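Local coordinates for protein SsfX3 (Streptomyces sp. SF2575, PDB 3SKV) that probably transfers a salicylyl group during the biosynthesis of a tetracycline antibiotic, acting as an acyltransferase of the GDSL/SGNH hydrolase family, at residues T207-A212 against L218-L223; P285-S290 against R373-L378. The protein carries 1 engineered substitution. All blocks are in the same frame, centred on the assembly; numbering follows the deposited sequence.

Contact 1 of 2, residues T207-A212 against L218-L223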
# COMPACT_ATOMS: atom_id res chain seq x y z
N THR A 207 7.12 -5.81 -1.61
CA THR A 207 7.12 -4.87 -0.49
C THR A 207 6.69 -5.71 0.72
O THR A 207 6.12 -6.79 0.53
CB THR A 207 6.17 -3.67 -0.70
OG1 THR A 207 4.83 -4.13 -0.80
CG2 THR A 207 6.52 -2.83 -1.93
N TRP A 208 6.91 -5.22 1.95
CA TRP A 208 6.50 -5.99 3.12
C TRP A 208 4.99 -6.24 3.06
O TRP A 208 4.56 -7.37 3.32
CB TRP A 208 6.96 -5.33 4.41
CG TRP A 208 6.23 -4.08 4.79
CD1 TRP A 208 6.58 -2.79 4.51
CD2 TRP A 208 5.00 -4.00 5.53
NE1 TRP A 208 5.66 -1.92 5.04
CE2 TRP A 208 4.68 -2.63 5.68
CE3 TRP A 208 4.14 -4.96 6.09
CZ2 TRP A 208 3.55 -2.20 6.38
CZ3 TRP A 208 3.00 -4.54 6.75
CH2 TRP A 208 2.73 -3.17 6.91
N LEU A 209 4.20 -5.22 2.66
CA LEU A 209 2.74 -5.27 2.51
C LEU A 209 2.31 -6.34 1.52
O LEU A 209 1.44 -7.15 1.84
CB LEU A 209 2.22 -3.91 2.03
CG LEU A 209 1.88 -2.89 3.10
CD1 LEU A 209 1.54 -1.59 2.50
CD2 LEU A 209 0.70 -3.36 3.96
N ALA A 210 2.93 -6.35 0.34
CA ALA A 210 2.64 -7.31 -0.72
C ALA A 210 2.96 -8.73 -0.25
O ALA A 210 2.11 -9.61 -0.38
CB ALA A 210 3.44 -6.96 -1.97
N LEU A 211 4.15 -8.94 0.36
CA LEU A 211 4.62 -10.23 0.87
C LEU A 211 3.72 -10.72 2.00
O LEU A 211 3.41 -11.91 2.06
CB LEU A 211 6.05 -10.09 1.40
CG LEU A 211 7.26 -10.52 0.56
CD1 LEU A 211 6.90 -11.12 -0.86
CD2 LEU A 211 8.32 -9.46 0.57
N ALA A 212 3.33 -9.82 2.92
CA ALA A 212 2.48 -10.17 4.05
C ALA A 212 1.08 -10.60 3.54
O ALA A 212 0.63 -11.66 3.93
CB ALA A 212 2.37 -9.02 5.04
N LEU A 218 -4.64 -12.40 1.57
CA LEU A 218 -5.46 -11.21 1.77
C LEU A 218 -5.50 -10.30 0.56
O LEU A 218 -4.51 -10.17 -0.17
CB LEU A 218 -4.96 -10.40 2.98
CG LEU A 218 -4.94 -11.09 4.35
CD1 LEU A 218 -4.13 -10.29 5.33
CD2 LEU A 218 -6.36 -11.33 4.88
N ASP A 219 -6.64 -9.67 0.34
CA ASP A 219 -6.82 -8.69 -0.71
C ASP A 219 -6.43 -7.30 -0.09
O ASP A 219 -7.22 -6.64 0.59
CB ASP A 219 -8.28 -8.69 -1.20
CG ASP A 219 -8.56 -7.82 -2.40
OD1 ASP A 219 -7.74 -6.92 -2.71
OD2 ASP A 219 -9.63 -8.00 -3.02
N LEU A 220 -5.19 -6.91 -0.33
CA LEU A 220 -4.62 -5.66 0.15
C LEU A 220 -5.23 -4.39 -0.45
O LEU A 220 -5.55 -4.35 -1.64
CB LEU A 220 -3.10 -5.69 -0.10
CG LEU A 220 -2.33 -4.39 0.11
CD1 LEU A 220 -2.27 -4.04 1.61
CD2 LEU A 220 -0.96 -4.49 -0.48
N GLN A 221 -5.27 -3.37 0.41
CA GLN A 221 -5.63 -2.01 0.08
C GLN A 221 -4.77 -1.10 0.96
O GLN A 221 -4.96 -1.03 2.16
CB GLN A 221 -7.11 -1.74 0.32
CG GLN A 221 -7.49 -0.28 0.12
CD GLN A 221 -7.49 0.14 -1.34
OE1 GLN A 221 -8.24 -0.39 -2.15
NE2 GLN A 221 -6.65 1.10 -1.67
N SER A 222 -3.81 -0.44 0.34
CA SER A 222 -2.88 0.47 1.00
C SER A 222 -3.44 1.88 0.95
O SER A 222 -3.85 2.36 -0.11
CB SER A 222 -1.52 0.44 0.30
OG SER A 222 -0.68 1.49 0.78
N LEU A 223 -3.47 2.52 2.10
CA LEU A 223 -3.84 3.91 2.28
C LEU A 223 -2.68 4.56 3.03
O LEU A 223 -2.87 5.45 3.86
CB LEU A 223 -5.18 4.07 3.02
CG LEU A 223 -6.43 3.55 2.34
CD1 LEU A 223 -7.60 3.68 3.22
CD2 LEU A 223 -6.71 4.27 1.05
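L209 and L220 meet with their side chains at roughly a right angle, each held out from its backbone toward the other segment. Both methyls of L220 take part: L220 CD1 lies 3.8 Å from L209 CD2, while L220 CD2 tucks in beside the base of the other leucine, 4.1 Å from L209 CB. With its CG anti to the backbone N (chi1 170°), L220 leans beside its own carbonyl carbon and sends CD2 up to the first turn of the helix, where it comes within 4.4 Å of A210 N. That same N-H is already engaged, donating to T207 OG1 over 3.1 Å in a nearly straight N-cap bond (162°), so the methyl lies against a polar group that has its partner. Farther along the strand, L209 CD1 makes a loose van der Waals approach to S222 OG at 4.2 Å; the hydroxyl has a weak hydrogen bond with S224 N. Helix 208-212 runs back over strand 219-223 nearly antiparallel, their axes 9.1 Å apart at closest approach. L209 also touches W188 and H190 on the neighbouring strand 187-192, tying the crossover helix to both strands of its beta-alpha-beta unit. No hydrogen bond joins the two segments directly, so this buried join rests on methyl packing, with the buried first-turn amide of A210 satisfied by the T207 cap.

Contact 2 of 2, residues P285-S290 against R373-L378; sequences PIVLGS and REMAAL
No flat group lies where V287 of the strand meets M375 and L378 of segment 373-378; the planar groups stand farther back, on the helix itself. There the carboxylate of E374 sits at the edge of the R373 guanidinium, with OE2 only 1° out of its plane, and accepts from R373 NH1 at 3.1 Å through the anti lone pair. The bond is bent at the hydrogen (138°). The other oxygen, E374 OE1, forms a salt bridge with R337, so the carboxylate is held between two arginines and would probably stay ionised.

Across the contact the meeting is wholly apolar. M375 delivers its terminal methyl: the chain is extended as far as the sulfur and then bent at the last torsion, chi3 126°, which brings CE against the valine, 3.8 Å from V287 CG2 and 4.0 Å from V287 CB. The other valine branch, V287 CG1, lies 3.9 Å from L378 CD1. Of the two methyls, V287 CG2 faces M375 alone, while V287 CG1 reaches both L378 and, at 4.1 Å, M375 CE; both partners lie oblique to the valine. L333 of the adjacent strand 330-333 touches both V287 and L378 and broadens the patch, and M375 extends onto L247 and S249 of strand 247-252. I286 and L288 pack instead on helix 266-278. One strand is therefore covered by helices on both sides, as in the three-layer alpha/beta/alpha sandwich of the SGNH hydrolases.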
# COMPACT_ATOMS: atom_id res chain seq x y z
N PRO A 285 -11.55 -6.71 13.15
CA PRO A 285 -10.33 -6.48 13.95
C PRO A 285 -9.58 -5.23 13.48
O PRO A 285 -9.24 -5.11 12.31
CB PRO A 285 -9.49 -7.76 13.72
CG PRO A 285 -10.40 -8.74 13.08
CD PRO A 285 -11.46 -7.98 12.39
N ILE A 286 -9.39 -4.27 14.40
CA ILE A 286 -8.64 -3.04 14.17
C ILE A 286 -7.36 -3.15 14.99
O ILE A 286 -7.41 -3.34 16.23
CB ILE A 286 -9.43 -1.74 14.51
CG1 ILE A 286 -10.69 -1.58 13.61
CG2 ILE A 286 -8.50 -0.50 14.39
CD1 ILE A 286 -11.59 -0.45 14.05
N VAL A 287 -6.23 -3.08 14.30
CA VAL A 287 -4.92 -3.16 14.91
C VAL A 287 -4.34 -1.77 14.97
O VAL A 287 -4.09 -1.13 13.95
CB VAL A 287 -4.01 -4.19 14.20
CG1 VAL A 287 -2.65 -4.24 14.84
CG2 VAL A 287 -4.66 -5.56 14.21
N LEU A 288 -4.17 -1.30 16.19
CA LEU A 288 -3.63 0.01 16.53
C LEU A 288 -2.14 -0.13 16.75
O LEU A 288 -1.67 -0.68 17.76
CB LEU A 288 -4.33 0.50 17.79
CG LEU A 288 -5.25 1.68 17.62
CD1 LEU A 288 -6.11 1.59 16.35
CD2 LEU A 288 -6.08 1.87 18.84
N GLY A 289 -1.40 0.30 15.74
CA GLY A 289 0.04 0.17 15.74
C GLY A 289 0.76 1.43 16.14
O GLY A 289 0.49 2.50 15.60
N SER A 290 1.67 1.31 17.09
CA SER A 290 2.52 2.42 17.46
C SER A 290 3.60 2.42 16.41
O SER A 290 3.88 1.38 15.79
CB SER A 290 3.12 2.23 18.85
OG SER A 290 3.82 1.00 18.96
N ARG A 373 3.67 -12.57 12.31
CA ARG A 373 3.92 -13.20 13.60
C ARG A 373 3.22 -12.39 14.72
O ARG A 373 2.49 -12.96 15.54
CB ARG A 373 5.44 -13.29 13.86
CG ARG A 373 5.80 -13.88 15.24
CD ARG A 373 7.23 -13.68 15.76
NE ARG A 373 8.18 -13.17 14.76
CZ ARG A 373 8.55 -11.90 14.64
NH1 ARG A 373 8.04 -10.97 15.43
NH2 ARG A 373 9.43 -11.56 13.71
N GLU A 374 3.41 -11.06 14.72
CA GLU A 374 2.78 -10.20 15.72
C GLU A 374 1.25 -10.15 15.61
O GLU A 374 0.56 -10.26 16.62
CB GLU A 374 3.44 -8.80 15.76
CG GLU A 374 4.88 -8.80 16.24
CD GLU A 374 5.13 -9.45 17.59
OE1 GLU A 374 4.34 -9.20 18.54
OE2 GLU A 374 6.12 -10.20 17.70
N MET A 375 0.72 -10.07 14.40
CA MET A 375 -0.73 -10.06 14.21
C MET A 375 -1.37 -11.41 14.53
O MET A 375 -2.50 -11.44 15.04
CB MET A 375 -1.10 -9.57 12.83
CG MET A 375 -0.91 -8.09 12.68
SD MET A 375 -1.26 -7.62 10.99
CE MET A 375 -2.42 -6.39 11.31
N ALA A 376 -0.62 -12.52 14.29
CA ALA A 376 -1.09 -13.85 14.66
C ALA A 376 -1.14 -13.94 16.20
O ALA A 376 -2.12 -14.44 16.74
CB ALA A 376 -0.16 -14.92 14.11
N ALA A 377 -0.13 -13.38 16.90
CA ALA A 377 -0.09 -13.37 18.38
C ALA A 377 -1.31 -12.65 18.95
O ALA A 377 -1.82 -13.05 19.99
CB ALA A 377 1.19 -12.71 18.88
N LEU A 378 -1.81 -11.62 18.24
CA LEU A 378 -3.02 -10.87 18.63
C LEU A 378 -4.31 -11.67 18.35
O LEU A 378 -5.37 -11.30 18.82
CB LEU A 378 -3.11 -9.51 17.94
CG LEU A 378 -2.00 -8.49 18.18
CD1 LEU A 378 -2.12 -7.35 17.20
CD2 LEU A 378 -2.02 -7.98 19.60

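How the contacts relate
After the N-terminal antiparallel sheets, the chain enters the parallel sheet at strand 187-192, then passes through helix 208-216 and strand 219-223. Contact 1 closes a short loop here, only five residues lying between its segments, and fixes an outermost strand to its crossover helix. Contact 2 opens later, at strand 286-290, and closes at 373-378, with 82 residues between its segments; the two loops follow in series and neither nest nor cross. The centres of contact 1 and contact 2 are about 15 Å apart and their nearest atoms about 7 Å, without touching. Both reach the same five-stranded sheet, and L211 packs on A368, so their helices are themselves neighbours.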